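Local coordinates for ABC transporter, solute-binding protein (Staphylococcus aureus, PDB 6LKK) that binds glucose 6-phosphate in its cleft as an extracellular solute-binding lipoprotein and acts as the sugar-phosphate sensor of a two-component signalling system, at residues A[100-105]-A[184-189]; A[128-133]-A[180-185]; A[135-140]-A[168-173]; A[202-207]-A[265-270]; A[211-216]-A[273-278]. One frame throughout, in Å; residues are numbered along the deposited sequence.

Interaction 1 (A[100-105]-A[184-189]). With G6P (6-O-phosphono-alpha-D-glucopyranose), chain B.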
# COMPACT_ATOMS: atom_id res chain seq x y z
N THR A 100 6.38 -3.34 -0.61
CA THR A 100 7.07 -2.08 -0.42
C THR A 100 8.46 -2.20 -1.04
O THR A 100 9.03 -3.29 -1.13
CB THR A 100 7.16 -1.72 1.06
OG1 THR A 100 7.88 -2.74 1.77
CG2 THR A 100 5.77 -1.57 1.66
N VAL A 101 8.99 -1.07 -1.52
CA VAL A 101 10.23 -1.07 -2.27
C VAL A 101 11.05 0.17 -1.94
O VAL A 101 10.54 1.16 -1.42
CB VAL A 101 9.99 -1.12 -3.80
CG1 VAL A 101 9.18 -2.35 -4.18
CG2 VAL A 101 9.30 0.15 -4.29
N ILE A 102 12.33 0.08 -2.24
CA ILE A 102 13.20 1.24 -2.34
C ILE A 102 13.23 1.68 -3.80
O ILE A 102 13.35 0.84 -4.70
CB ILE A 102 14.62 0.92 -1.84
CG1 ILE A 102 14.60 0.57 -0.35
CG2 ILE A 102 15.57 2.10 -2.09
CD1 ILE A 102 15.89 -0.05 0.15
N VAL A 103 13.11 2.98 -4.03
CA VAL A 103 13.25 3.54 -5.37
C VAL A 103 14.53 4.37 -5.41
O VAL A 103 14.82 5.12 -4.47
CB VAL A 103 12.03 4.37 -5.79
CG1 VAL A 103 10.84 3.45 -6.04
CG2 VAL A 103 11.70 5.43 -4.74
N VAL A 104 15.29 4.21 -6.48
CA VAL A 104 16.58 4.85 -6.65
C VAL A 104 16.56 5.63 -7.96
O VAL A 104 16.04 5.14 -8.97
CB VAL A 104 17.72 3.81 -6.67
CG1 VAL A 104 19.07 4.49 -6.87
CG2 VAL A 104 17.71 2.99 -5.38
N ASN A 105 17.10 6.84 -7.94
CA ASN A 105 17.25 7.61 -9.16
C ASN A 105 18.50 7.13 -9.88
O ASN A 105 19.61 7.28 -9.37
CB ASN A 105 17.31 9.11 -8.88
CG ASN A 105 17.41 9.94 -10.15
OD1 ASN A 105 18.33 9.76 -10.94
ND2 ASN A 105 16.44 10.82 -10.36
N ALA A 184 17.26 8.47 -3.47
CA ALA A 184 16.47 7.27 -3.26
C ALA A 184 15.36 7.57 -2.26
O ALA A 184 15.39 8.59 -1.56
CB ALA A 184 17.34 6.10 -2.78
N GLY A 185 14.39 6.67 -2.19
CA GLY A 185 13.27 6.85 -1.29
C GLY A 185 12.57 5.54 -1.00
O GLY A 185 12.80 4.53 -1.66
N LEU A 186 11.70 5.59 0.01
CA LEU A 186 10.92 4.43 0.44
C LEU A 186 9.51 4.55 -0.12
O LEU A 186 8.78 5.48 0.24
CB LEU A 186 10.91 4.32 1.96
CG LEU A 186 12.27 4.22 2.65
CD1 LEU A 186 12.08 3.86 4.11
CD2 LEU A 186 13.18 3.20 1.97
N SER A 187 9.13 3.62 -0.98
CA SER A 187 7.90 3.72 -1.76
C SER A 187 7.22 2.36 -1.77
O SER A 187 7.45 1.51 -0.90
CB SER A 187 8.22 4.25 -3.17
OG SER A 187 7.05 4.37 -3.96
N TYR A 188 6.35 2.14 -2.75
CA TYR A 188 5.71 0.85 -2.93
C TYR A 188 5.64 0.54 -4.42
O TYR A 188 5.77 1.43 -5.27
CB TYR A 188 4.32 0.78 -2.28
CG TYR A 188 3.29 1.75 -2.82
CD1 TYR A 188 3.22 3.06 -2.35
CD2 TYR A 188 2.37 1.35 -3.77
CE1 TYR A 188 2.28 3.94 -2.83
CE2 TYR A 188 1.41 2.23 -4.26
CZ TYR A 188 1.37 3.52 -3.78
OH TYR A 188 0.43 4.40 -4.26
N GLU A 189 5.40 -0.73 -4.73
CA GLU A 189 5.68 -1.26 -6.06
C GLU A 189 4.90 -0.51 -7.14
O GLU A 189 5.47 -0.14 -8.18
CB GLU A 189 5.35 -2.75 -6.09
CG GLU A 189 5.83 -3.46 -7.33
CD GLU A 189 5.67 -4.96 -7.21
OE1 GLU A 189 4.52 -5.44 -7.19
OE2 GLU A 189 6.70 -5.66 -7.12
C1 G6P B . 0.60 1.37 0.76
C2 G6P B . -0.49 0.36 0.32
C3 G6P B . -1.41 0.86 -0.74
C4 G6P B . -1.70 2.29 -0.56
C5 G6P B . -0.42 3.09 -0.80
C6 G6P B . -0.64 4.53 -0.48
O1 G6P B . 1.86 0.77 0.71
O2 G6P B . 0.12 -0.85 -0.16
O3 G6P B . -2.69 0.10 -0.66
O4 G6P B . -2.70 2.72 -1.51
O5 G6P B . 0.72 2.63 0.02
O6 G6P B . -1.05 4.64 0.86
P G6P B . -0.26 5.73 1.89
O1P G6P B . -0.99 5.72 3.22
O2P G6P B . -0.30 7.15 1.28
O3P G6P B . 1.14 5.30 2.08
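Tyr188 lays one face of its ring against the bound sugar: the ring oxygen O5 of G6P lies 3.4 Å above that plane, toward the rim, with CE1 and CZ beneath C5. Its CG sits between the backbone N and the carbonyl carbon (chi1 62°), the crowded position from which the ring reaches the ligand. An aromatic suits this place: its flat apolar face can lie against a pyranose.

Behind the ring, strands 100-105 and 184-188 run antiparallel. Ser187 and Val101 form a hydrogen-bonded pair: Val101 N to Ser187 O is 3.1 Å and almost straight at 175°, though the donor stands well above the carbonyl plane, whereas Ser187 N meets Val101 O at 2.9 Å nearly along the C=O axis. His143 NE2 also donates to Ser187 O. Val103 and Gly185 repeat the exchange with both donors in the carbonyl planes. On the side of Val101 and Val103, beta-branched side chains suit the extended backbone, and Val103 CG2 sits 3.4 Å from Gly185 O. On the other, Ile102 and Leu186 lie side by side, CG1 to CD2 3.8 Å, and the small Ala184 puts its CB 4.1 Å from Val104 CG2.

This buried pair belongs to the central sheet of the periplasmic-binding-protein-like fold: helix 170-178 packs on Val103 and Ser187, helix 138-151 on Leu186 and Tyr188, and strand 202-205 flanks 100-105.

Interaction 2 (A[128-133]-A[180-185])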
# COMPACT_ATOMS: atom_id res chain seq x y z
N LYS A 128 19.85 12.74 1.61
CA LYS A 128 19.44 12.64 0.22
C LYS A 128 18.52 11.45 -0.01
O LYS A 128 18.36 11.00 -1.15
CB LYS A 128 20.68 12.56 -0.67
CG LYS A 128 21.63 13.74 -0.48
CD LYS A 128 22.80 13.71 -1.45
CE LYS A 128 23.72 14.90 -1.22
NZ LYS A 128 24.75 15.03 -2.27
N ILE A 129 17.92 10.94 1.06
CA ILE A 129 16.96 9.84 1.01
C ILE A 129 15.65 10.34 1.60
O ILE A 129 15.66 11.14 2.55
CB ILE A 129 17.47 8.62 1.81
CG1 ILE A 129 18.90 8.27 1.41
CG2 ILE A 129 16.53 7.43 1.62
CD1 ILE A 129 19.08 7.98 -0.06
N ALA A 130 14.53 9.88 1.05
CA ALA A 130 13.22 10.35 1.47
C ALA A 130 12.32 9.18 1.86
O ALA A 130 12.46 8.06 1.35
CB ALA A 130 12.53 11.17 0.38
N TYR A 131 11.39 9.45 2.77
CA TYR A 131 10.34 8.52 3.14
C TYR A 131 9.14 9.32 3.61
O TYR A 131 9.23 10.53 3.84
CB TYR A 131 10.80 7.53 4.22
CG TYR A 131 11.04 8.15 5.58
CD1 TYR A 131 12.14 8.97 5.81
CD2 TYR A 131 10.17 7.91 6.63
CE1 TYR A 131 12.35 9.53 7.05
CE2 TYR A 131 10.38 8.47 7.87
CZ TYR A 131 11.47 9.28 8.08
OH TYR A 131 11.68 9.83 9.33
N SER A 132 8.00 8.65 3.75
CA SER A 132 6.77 9.32 4.14
C SER A 132 6.42 9.06 5.60
O SER A 132 6.83 8.06 6.20
CB SER A 132 5.60 8.90 3.23
OG SER A 132 5.46 7.50 3.17
N ASN A 133 5.65 9.98 6.17
CA ASN A 133 5.29 10.02 7.58
C ASN A 133 4.73 8.68 8.05
O ASN A 133 3.64 8.29 7.61
CB ASN A 133 4.26 11.12 7.82
CG ASN A 133 4.00 11.37 9.29
OD1 ASN A 133 4.36 10.57 10.14
ND2 ASN A 133 3.36 12.50 9.59
N GLY A 180 14.65 13.75 -9.44
CA GLY A 180 16.03 14.03 -9.13
C GLY A 180 16.27 14.89 -7.92
O GLY A 180 17.39 15.40 -7.76
N LYS A 181 15.28 15.06 -7.05
CA LYS A 181 15.49 15.82 -5.82
C LYS A 181 16.13 14.96 -4.74
O LYS A 181 16.80 15.49 -3.85
CB LYS A 181 14.17 16.41 -5.33
CG LYS A 181 14.33 17.30 -4.10
CD LYS A 181 13.00 17.88 -3.66
CE LYS A 181 13.18 18.81 -2.47
NZ LYS A 181 11.88 19.33 -1.96
N TYR A 182 15.93 13.64 -4.80
CA TYR A 182 16.54 12.72 -3.86
C TYR A 182 17.18 11.57 -4.63
O TYR A 182 16.72 11.20 -5.71
CB TYR A 182 15.51 12.16 -2.86
CG TYR A 182 14.88 13.20 -1.97
CD1 TYR A 182 15.58 13.75 -0.90
CD2 TYR A 182 13.59 13.64 -2.20
CE1 TYR A 182 15.01 14.70 -0.09
CE2 TYR A 182 13.01 14.60 -1.39
CZ TYR A 182 13.72 15.13 -0.34
OH TYR A 182 13.14 16.08 0.47
N TYR A 183 18.23 11.01 -4.04
CA TYR A 183 18.89 9.85 -4.64
C TYR A 183 18.04 8.60 -4.53
O TYR A 183 18.09 7.73 -5.42
CB TYR A 183 20.25 9.63 -3.98
CG TYR A 183 21.35 10.50 -4.53
CD1 TYR A 183 21.20 11.88 -4.61
CD2 TYR A 183 22.55 9.94 -4.96
CE1 TYR A 183 22.21 12.67 -5.11
CE2 TYR A 183 23.56 10.73 -5.46
CZ TYR A 183 23.39 12.10 -5.53
OH TYR A 183 24.40 12.89 -6.03
N ALA A 184 17.26 8.47 -3.47
CA ALA A 184 16.47 7.27 -3.26
C ALA A 184 15.36 7.57 -2.26
O ALA A 184 15.39 8.59 -1.56
CB ALA A 184 17.34 6.10 -2.78
N GLY A 185 14.39 6.67 -2.19
CA GLY A 185 13.27 6.85 -1.29
C GLY A 185 12.57 5.54 -1.00
O GLY A 185 12.80 4.53 -1.66
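Ala130 points its methyl almost straight down on the Tyr182 ring: CB is 3.8 Å from the ring centroid and 14° off the normal, a CH-pi contact in which the short alanine lets the strand backbone lie close over the ring. Lys181 CG lies over the opposite face, toward the rim, so the ring is sandwiched. Tyr183 leaves at about a right angle to Tyr182 and runs alongside Lys128, whose extended chain brings CD to 3.9 Å from Tyr183 CE1; an aliphatic stem with a charged tip suits this exposed margin. These residues lead into a parallel pairing of strands 129-132 and 184-188 within a periplasmic-binding-protein-like domain. Ala130 N donates to Ala184 O at 3.0 Å in the carbonyl plane, and Tyr183 N reaches Lys128 O at 2.9 Å, bent to 138°. On the face away from Tyr182, Ile129 curls CD1 back (chi2 -58°) to within 3.7 Å of Ala184 CB. Gly185 CA makes a CA-H...O contact of 3.0 Å to Ala130 O, where any side chain would be tight.

Interaction 3 (A[135-140]-A[168-173]). With G6P (6-O-phosphono-alpha-D-glucopyranose), chain B.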
# COMPACT_ATOMS: atom_id res chain seq x y z
N ASN A 135 3.34 8.01 10.78
CA ASN A 135 2.16 8.21 11.61
C ASN A 135 0.88 8.36 10.80
O ASN A 135 -0.21 8.15 11.35
CB ASN A 135 2.34 9.44 12.50
CG ASN A 135 3.55 9.33 13.42
OD1 ASN A 135 3.52 8.61 14.41
ND2 ASN A 135 4.61 10.05 13.09
N THR A 136 0.99 8.71 9.52
CA THR A 136 -0.18 8.98 8.70
C THR A 136 -0.31 8.10 7.47
O THR A 136 -1.39 8.08 6.87
CB THR A 136 -0.18 10.45 8.24
OG1 THR A 136 1.04 10.73 7.54
CG2 THR A 136 -0.32 11.39 9.42
N THR A 137 0.73 7.37 7.08
CA THR A 137 0.73 6.63 5.82
C THR A 137 0.95 5.14 6.07
O THR A 137 1.63 4.75 7.03
CB THR A 137 1.83 7.14 4.87
OG1 THR A 137 3.12 6.85 5.41
CG2 THR A 137 1.70 8.64 4.63
N THR A 138 0.36 4.32 5.20
CA THR A 138 0.68 2.90 5.21
C THR A 138 2.14 2.67 4.84
O THR A 138 2.83 1.87 5.47
CB THR A 138 -0.23 2.15 4.23
OG1 THR A 138 -1.57 2.11 4.74
CG2 THR A 138 0.26 0.71 4.01
N THR A 139 2.62 3.37 3.81
CA THR A 139 3.93 3.07 3.25
C THR A 139 5.04 3.39 4.25
O THR A 139 5.93 2.56 4.47
CB THR A 139 4.13 3.85 1.95
OG1 THR A 139 3.07 3.52 1.04
CG2 THR A 139 5.46 3.50 1.31
N GLY A 140 5.01 4.57 4.86
CA GLY A 140 6.01 4.91 5.85
C GLY A 140 5.97 3.96 7.04
O GLY A 140 7.01 3.49 7.51
N SER A 168 5.44 14.40 3.93
CA SER A 168 4.07 14.17 4.39
C SER A 168 3.39 13.06 3.60
O SER A 168 2.65 12.25 4.18
CB SER A 168 3.27 15.47 4.29
OG SER A 168 1.92 15.26 4.67
N LYS A 169 3.62 13.00 2.29
CA LYS A 169 2.83 12.17 1.39
C LYS A 169 3.71 11.11 0.74
O LYS A 169 4.79 11.41 0.24
CB LYS A 169 2.18 13.03 0.31
CG LYS A 169 1.23 14.10 0.85
CD LYS A 169 0.00 13.51 1.52
CE LYS A 169 -0.83 12.70 0.54
NZ LYS A 169 -2.29 12.88 0.76
N THR A 170 3.20 9.87 0.74
CA THR A 170 3.92 8.77 0.11
C THR A 170 4.24 9.06 -1.34
O THR A 170 5.36 8.78 -1.81
CB THR A 170 3.09 7.49 0.24
OG1 THR A 170 2.95 7.14 1.62
CG2 THR A 170 3.75 6.33 -0.50
N SER A 171 3.29 9.61 -2.09
CA SER A 171 3.52 9.82 -3.52
C SER A 171 4.50 10.95 -3.78
O SER A 171 5.07 11.00 -4.88
CB SER A 171 2.19 10.09 -4.23
OG SER A 171 1.47 8.88 -4.42
N LYS A 172 4.73 11.84 -2.81
CA LYS A 172 5.79 12.83 -2.98
C LYS A 172 7.16 12.17 -3.00
O LYS A 172 8.09 12.71 -3.61
CB LYS A 172 5.71 13.88 -1.88
CG LYS A 172 6.58 15.11 -2.13
CD LYS A 172 6.05 15.93 -3.30
CE LYS A 172 6.82 17.23 -3.47
NZ LYS A 172 6.34 18.00 -4.65
N VAL A 173 7.30 11.01 -2.35
CA VAL A 173 8.59 10.33 -2.33
C VAL A 173 9.00 9.92 -3.74
O VAL A 173 10.09 10.26 -4.21
CB VAL A 173 8.54 9.11 -1.39
CG1 VAL A 173 9.86 8.35 -1.43
CG2 VAL A 173 8.23 9.55 0.04
C1 G6P B . 0.60 1.37 0.76
C2 G6P B . -0.49 0.36 0.32
C3 G6P B . -1.41 0.86 -0.74
C4 G6P B . -1.70 2.29 -0.56
C5 G6P B . -0.42 3.09 -0.80
C6 G6P B . -0.64 4.53 -0.48
O1 G6P B . 1.86 0.77 0.71
O2 G6P B . 0.12 -0.85 -0.16
O3 G6P B . -2.69 0.10 -0.66
O4 G6P B . -2.70 2.72 -1.51
O5 G6P B . 0.72 2.63 0.02
O6 G6P B . -1.05 4.64 0.86
P G6P B . -0.26 5.73 1.89
O1P G6P B . -0.99 5.72 3.22
O2P G6P B . -0.30 7.15 1.28
O3P G6P B . 1.14 5.30 2.08
O HOH W 1 0.22 12.14 5.29
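The start of helix 138-151 and the segment at Thr170 come together at one phosphate, Thr139 and Thr170 being the closest pair of backbones, with CA atoms 6.5 Å apart. Thr138 N donates to G6P O1P at 2.8 Å and Thr139 N to O3P at 3.0 Å, both close to straight. Threonine suits these turns because its hydroxyl binds while its methyl packs: Thr139 OG1 gives to O3P at 2.8 Å and receives from the sugar hydroxyl O1. Thr170 OG1 reaches the same O3P at 2.6 Å and is also hydrogen-bonded to Ser132 OG; its CG2 crosses obliquely to lie 3.3 Å from Thr139 OG1. Thr137 caps its helix, OG1 accepting from Gly140 N as well as bonding Asn133 O. Farther out, a water joins Thr136 OG1 to Ser168 O. O3P is thus gripped by one backbone N-H and two hydroxyls, and no lysine of either segment donates to the phosphate, so the N-terminal end of helix 138-151 would be expected to help stabilise its charge.

Interaction 4 (A[202-207]-A[265-270])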
# COMPACT_ATOMS: atom_id res chain seq x y z
N VAL A 202 14.24 5.72 -12.79
CA VAL A 202 13.85 5.10 -11.53
C VAL A 202 14.21 3.63 -11.58
O VAL A 202 13.84 2.92 -12.51
CB VAL A 202 12.34 5.27 -11.27
CG1 VAL A 202 11.88 4.39 -10.10
CG2 VAL A 202 12.01 6.73 -10.98
N SER A 203 14.95 3.17 -10.56
CA SER A 203 15.22 1.76 -10.34
C SER A 203 14.44 1.28 -9.13
O SER A 203 14.34 1.98 -8.12
CB SER A 203 16.71 1.50 -10.13
OG SER A 203 17.44 1.72 -11.33
N ILE A 204 13.88 0.07 -9.24
CA ILE A 204 13.08 -0.53 -8.17
C ILE A 204 13.95 -1.56 -7.46
O ILE A 204 14.50 -2.47 -8.10
CB ILE A 204 11.80 -1.16 -8.73
CG1 ILE A 204 10.98 -0.09 -9.48
CG2 ILE A 204 10.98 -1.78 -7.61
CD1 ILE A 204 9.80 -0.63 -10.25
N VAL A 205 14.09 -1.41 -6.15
CA VAL A 205 14.95 -2.26 -5.34
C VAL A 205 14.10 -2.93 -4.27
O VAL A 205 13.42 -2.26 -3.49
CB VAL A 205 16.10 -1.47 -4.70
CG1 VAL A 205 16.89 -2.34 -3.72
CG2 VAL A 205 17.02 -0.92 -5.78
N TYR A 206 14.15 -4.26 -4.24
CA TYR A 206 13.51 -5.03 -3.19
C TYR A 206 14.55 -5.32 -2.12
O TYR A 206 15.46 -6.13 -2.36
CB TYR A 206 12.93 -6.33 -3.75
CG TYR A 206 11.91 -6.09 -4.84
CD1 TYR A 206 12.30 -5.95 -6.17
CD2 TYR A 206 10.56 -5.99 -4.54
CE1 TYR A 206 11.37 -5.72 -7.17
CE2 TYR A 206 9.62 -5.76 -5.54
CZ TYR A 206 10.03 -5.63 -6.85
OH TYR A 206 9.10 -5.41 -7.84
N PRO A 207 14.49 -4.68 -0.95
CA PRO A 207 15.63 -4.74 -0.02
C PRO A 207 16.00 -6.16 0.37
O PRO A 207 15.15 -6.96 0.78
CB PRO A 207 15.15 -3.93 1.20
CG PRO A 207 13.69 -3.68 1.00
CD PRO A 207 13.42 -3.80 -0.46
N GLN A 265 9.36 -6.90 -16.93
CA GLN A 265 10.55 -6.04 -16.84
C GLN A 265 11.09 -6.13 -15.41
O GLN A 265 11.25 -7.25 -14.90
CB GLN A 265 10.17 -4.64 -17.32
CG GLN A 265 9.74 -4.61 -18.78
CD GLN A 265 9.35 -3.22 -19.24
OE1 GLN A 265 8.31 -2.69 -18.84
NE2 GLN A 265 10.18 -2.62 -20.09
N SER A 266 11.37 -5.01 -14.74
CA SER A 266 12.10 -5.06 -13.47
C SER A 266 11.21 -5.38 -12.27
O SER A 266 11.73 -5.54 -11.17
CB SER A 266 12.82 -3.73 -13.23
OG SER A 266 11.91 -2.72 -12.83
N ILE A 267 9.89 -5.47 -12.46
CA ILE A 267 9.03 -5.94 -11.38
C ILE A 267 9.39 -7.39 -11.09
O ILE A 267 9.68 -8.18 -12.01
CB ILE A 267 7.55 -5.81 -11.77
CG1 ILE A 267 7.21 -4.36 -12.15
CG2 ILE A 267 6.65 -6.29 -10.64
CD1 ILE A 267 7.27 -3.37 -11.01
N GLU A 268 9.39 -7.76 -9.82
CA GLU A 268 9.77 -9.11 -9.41
C GLU A 268 8.54 -9.91 -8.98
O GLU A 268 7.62 -9.38 -8.35
CB GLU A 268 10.78 -9.07 -8.26
CG GLU A 268 12.12 -8.46 -8.63
CD GLU A 268 12.99 -9.36 -9.50
OE1 GLU A 268 12.58 -10.51 -9.78
OE2 GLU A 268 14.09 -8.92 -9.89
N ASN A 269 8.54 -11.19 -9.34
CA ASN A 269 7.60 -12.15 -8.81
C ASN A 269 7.86 -12.36 -7.32
O ASN A 269 9.00 -12.24 -6.85
CB ASN A 269 7.72 -13.47 -9.56
CG ASN A 269 6.68 -14.50 -9.15
OD1 ASN A 269 6.81 -15.13 -8.10
ND2 ASN A 269 5.67 -14.68 -9.98
N LEU A 270 6.80 -12.67 -6.57
CA LEU A 270 6.95 -12.85 -5.13
C LEU A 270 8.02 -13.89 -4.81
O LEU A 270 8.75 -13.75 -3.82
CB LEU A 270 5.62 -13.26 -4.50
CG LEU A 270 4.60 -12.15 -4.24
CD1 LEU A 270 3.33 -12.75 -3.66
CD2 LEU A 270 5.15 -11.08 -3.30
O HOH W 2 13.96 -1.11 -11.81
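In this solute-binding fold the irregular segment 265-270, part of the long linker between strand 253-254 and the C-terminal helix 286-293, runs alongside the end of strand 202-205.

Polar contacts come in two forms. Glu268 N donates to Tyr206 OH at 3.1 Å and 162°, and the same hydroxyl also bonds Glu189 OE2, so one phenol ties the linker to helix 189-197. A water bridges the other end: it accepts from Ile204 N at 2.8 Å and lies equally close to Ser266 OG, a small hydroxyl suited to this partly exposed position.

A CH-pi contact comes from Glu268, whose CB sits over a face of the Tyr206 ring, 4.0 Å from its centroid and 29° off the normal. The chain bends at chi2, which lets its methylenes lie against the ring while the carboxylate turns off it; carboxylate and ring planes are 78° apart. Ser266 O meets the ring edge instead.

Apolar contact completes the join. Ile204 and Ile267 cross obliquely, their CD1 methyls meeting although Ile267 starts out directed away from the strand. A bend at chi2 folds its tip back, bringing Ile267 CD1 to 3.8 Å from Ile204 CD1.

Interaction 5 (A[211-216]-A[273-278]). With G6P (6-O-phosphono-alpha-D-glucopyranose), chain B.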
# COMPACT_ATOMS: atom_id res chain seq x y z
N THR A 211 11.83 -7.62 2.58
CA THR A 211 10.87 -6.73 1.94
C THR A 211 9.49 -6.94 2.57
O THR A 211 9.00 -8.07 2.64
CB THR A 211 10.82 -7.01 0.43
OG1 THR A 211 12.11 -6.77 -0.14
CG2 THR A 211 9.78 -6.15 -0.26
N MET A 212 8.88 -5.85 3.03
CA MET A 212 7.54 -5.93 3.59
C MET A 212 6.52 -6.12 2.48
O MET A 212 6.54 -5.40 1.47
CB MET A 212 7.23 -4.65 4.38
CG MET A 212 5.86 -4.63 5.04
SD MET A 212 5.63 -5.96 6.23
CE MET A 212 6.93 -5.57 7.39
N LEU A 213 5.62 -7.09 2.65
CA LEU A 213 4.53 -7.33 1.71
C LEU A 213 3.23 -6.83 2.34
O LEU A 213 2.75 -7.41 3.32
CB LEU A 213 4.42 -8.80 1.34
CG LEU A 213 3.36 -9.13 0.28
CD1 LEU A 213 3.71 -8.52 -1.06
CD2 LEU A 213 3.17 -10.63 0.15
N ASN A 214 2.67 -5.77 1.78
CA ASN A 214 1.38 -5.27 2.23
C ASN A 214 0.26 -6.12 1.66
O ASN A 214 0.22 -6.38 0.45
CB ASN A 214 1.18 -3.82 1.80
CG ASN A 214 2.23 -2.88 2.35
OD1 ASN A 214 2.98 -3.24 3.26
ND2 ASN A 214 2.28 -1.67 1.81
N VAL A 215 -0.65 -6.55 2.52
CA VAL A 215 -1.90 -7.16 2.09
C VAL A 215 -2.94 -6.04 2.13
O VAL A 215 -3.47 -5.71 3.20
CB VAL A 215 -2.29 -8.35 2.96
CG1 VAL A 215 -3.54 -9.03 2.40
CG2 VAL A 215 -1.14 -9.35 3.05
N ASP A 216 -3.21 -5.44 0.98
CA ASP A 216 -4.21 -4.39 0.88
C ASP A 216 -5.61 -4.98 1.06
O ASP A 216 -5.88 -6.11 0.65
CB ASP A 216 -4.11 -3.67 -0.46
CG ASP A 216 -2.80 -2.91 -0.62
OD1 ASP A 216 -1.99 -2.87 0.33
OD2 ASP A 216 -2.59 -2.34 -1.71
N ILE A 273 11.35 -12.28 -4.42
CA ILE A 273 11.45 -11.17 -3.47
C ILE A 273 11.80 -11.74 -2.11
O ILE A 273 11.15 -12.70 -1.66
CB ILE A 273 10.13 -10.37 -3.40
CG1 ILE A 273 9.84 -9.70 -4.75
CG2 ILE A 273 10.19 -9.33 -2.28
CD1 ILE A 273 8.48 -9.04 -4.84
N PRO A 274 12.82 -11.21 -1.41
CA PRO A 274 13.10 -11.69 -0.06
C PRO A 274 12.12 -11.13 0.95
O PRO A 274 12.36 -10.08 1.55
CB PRO A 274 14.53 -11.20 0.20
CG PRO A 274 14.66 -9.98 -0.63
CD PRO A 274 13.77 -10.16 -1.84
N LEU A 275 11.01 -11.83 1.14
CA LEU A 275 9.94 -11.34 2.00
C LEU A 275 10.31 -11.51 3.46
O LEU A 275 10.94 -12.49 3.85
CB LEU A 275 8.64 -12.08 1.70
CG LEU A 275 8.12 -11.94 0.28
CD1 LEU A 275 6.96 -12.89 0.04
CD2 LEU A 275 7.70 -10.50 0.02
N ILE A 276 9.93 -10.53 4.27
CA ILE A 276 10.02 -10.68 5.72
C ILE A 276 9.02 -11.76 6.11
O ILE A 276 7.82 -11.59 5.87
CB ILE A 276 9.72 -9.36 6.45
CG1 ILE A 276 10.68 -8.26 6.00
CG2 ILE A 276 9.84 -9.56 7.96
CD1 ILE A 276 10.20 -6.88 6.33
N PRO A 277 9.46 -12.88 6.68
CA PRO A 277 8.49 -13.91 7.07
C PRO A 277 7.63 -13.42 8.23
O PRO A 277 8.05 -12.58 9.03
CB PRO A 277 9.37 -15.09 7.48
CG PRO A 277 10.62 -14.45 7.97
CD PRO A 277 10.82 -13.22 7.11
N LYS A 278 6.41 -13.95 8.30
CA LYS A 278 5.49 -13.53 9.35
C LYS A 278 6.10 -13.75 10.73
O LYS A 278 5.81 -12.99 11.67
CB LYS A 278 4.17 -14.29 9.23
CG LYS A 278 3.12 -13.89 10.25
CD LYS A 278 2.82 -12.39 10.18
CE LYS A 278 1.69 -12.01 11.12
NZ LYS A 278 1.49 -10.53 11.17
C1 G6P B . 0.60 1.37 0.76
C2 G6P B . -0.49 0.36 0.32
C3 G6P B . -1.41 0.86 -0.74
C4 G6P B . -1.70 2.29 -0.56
C5 G6P B . -0.42 3.09 -0.80
C6 G6P B . -0.64 4.53 -0.48
O1 G6P B . 1.86 0.77 0.71
O2 G6P B . 0.12 -0.85 -0.16
O3 G6P B . -2.69 0.10 -0.66
O4 G6P B . -2.70 2.72 -1.51
O5 G6P B . 0.72 2.63 0.02
O6 G6P B . -1.05 4.64 0.86
P G6P B . -0.26 5.73 1.89
O1P G6P B . -0.99 5.72 3.22
O2P G6P B . -0.30 7.15 1.28
O3P G6P B . 1.14 5.30 2.08
O HOH W 3 6.31 -9.34 4.56
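The sugar-binding strand 213-221 is joined at its root to the C-terminal linker by a single backbone bridge, Thr211 with Leu275. Thr211 N donates to Pro274 O at 2.7 Å in the carbonyl plane, and Ile276 N returns to Thr211 O at 3.1 Å, here from above that plane. Pro274, centre of an inverse gamma turn, suits the bend that presents its carbonyl. A water extends the link, accepting from Leu213 N and donating to Ile276 O.

Side chains fill in around the bridge. Ile273 CG2 meets Thr211 CB at 3.6 Å, the two branches crossing at about a right angle. Met212, doubly bent at chi2 and chi3, curls its CE back to 3.7 Å from Ile276 CD1, a reach that suits a flexible thioether. Leu275 CD2 packs on Leu213 CB.

Farther along the strand, Asn214 ND2 gives a nearly straight bond (170°) to G6P O2, its OD1 being held by Gln142. Asp216 spans two hydroxyls, accepting from O2 through OD1 at 3.0 Å and from O3 through OD2 at 2.7 Å, while Tyr9 also bonds OD2. With O2 donating to the carboxylate and accepting from the amide, both its hydrogen-bonding roles are used, which would be expected to favour a sugar with these hydroxyls so placed.

How the interactions relate
Interactions 1 and 2 are buried sheet contacts sharing strand 184-188: interaction 1 pairs it antiparallel with 100-105, interaction 2 parallel with 129-132, so the strand lies between them. Interaction 3 is also buried, at the ligand cleft; with no direct hydrogen bond between them, its segments touch through threonine side chains and are joined further by ligand and water. Interactions 4 and 5 are only partly buried, both laying the linker against the sheet, one through a tyrosine hydroxyl and water, the other through a backbone bridge; strands 202-205 and 213-221 both neighbour 92-105. Interactions 1, 3 and 5 all touch G6P, respectively by ring face, by phosphate grip and by sugar hydroxyls.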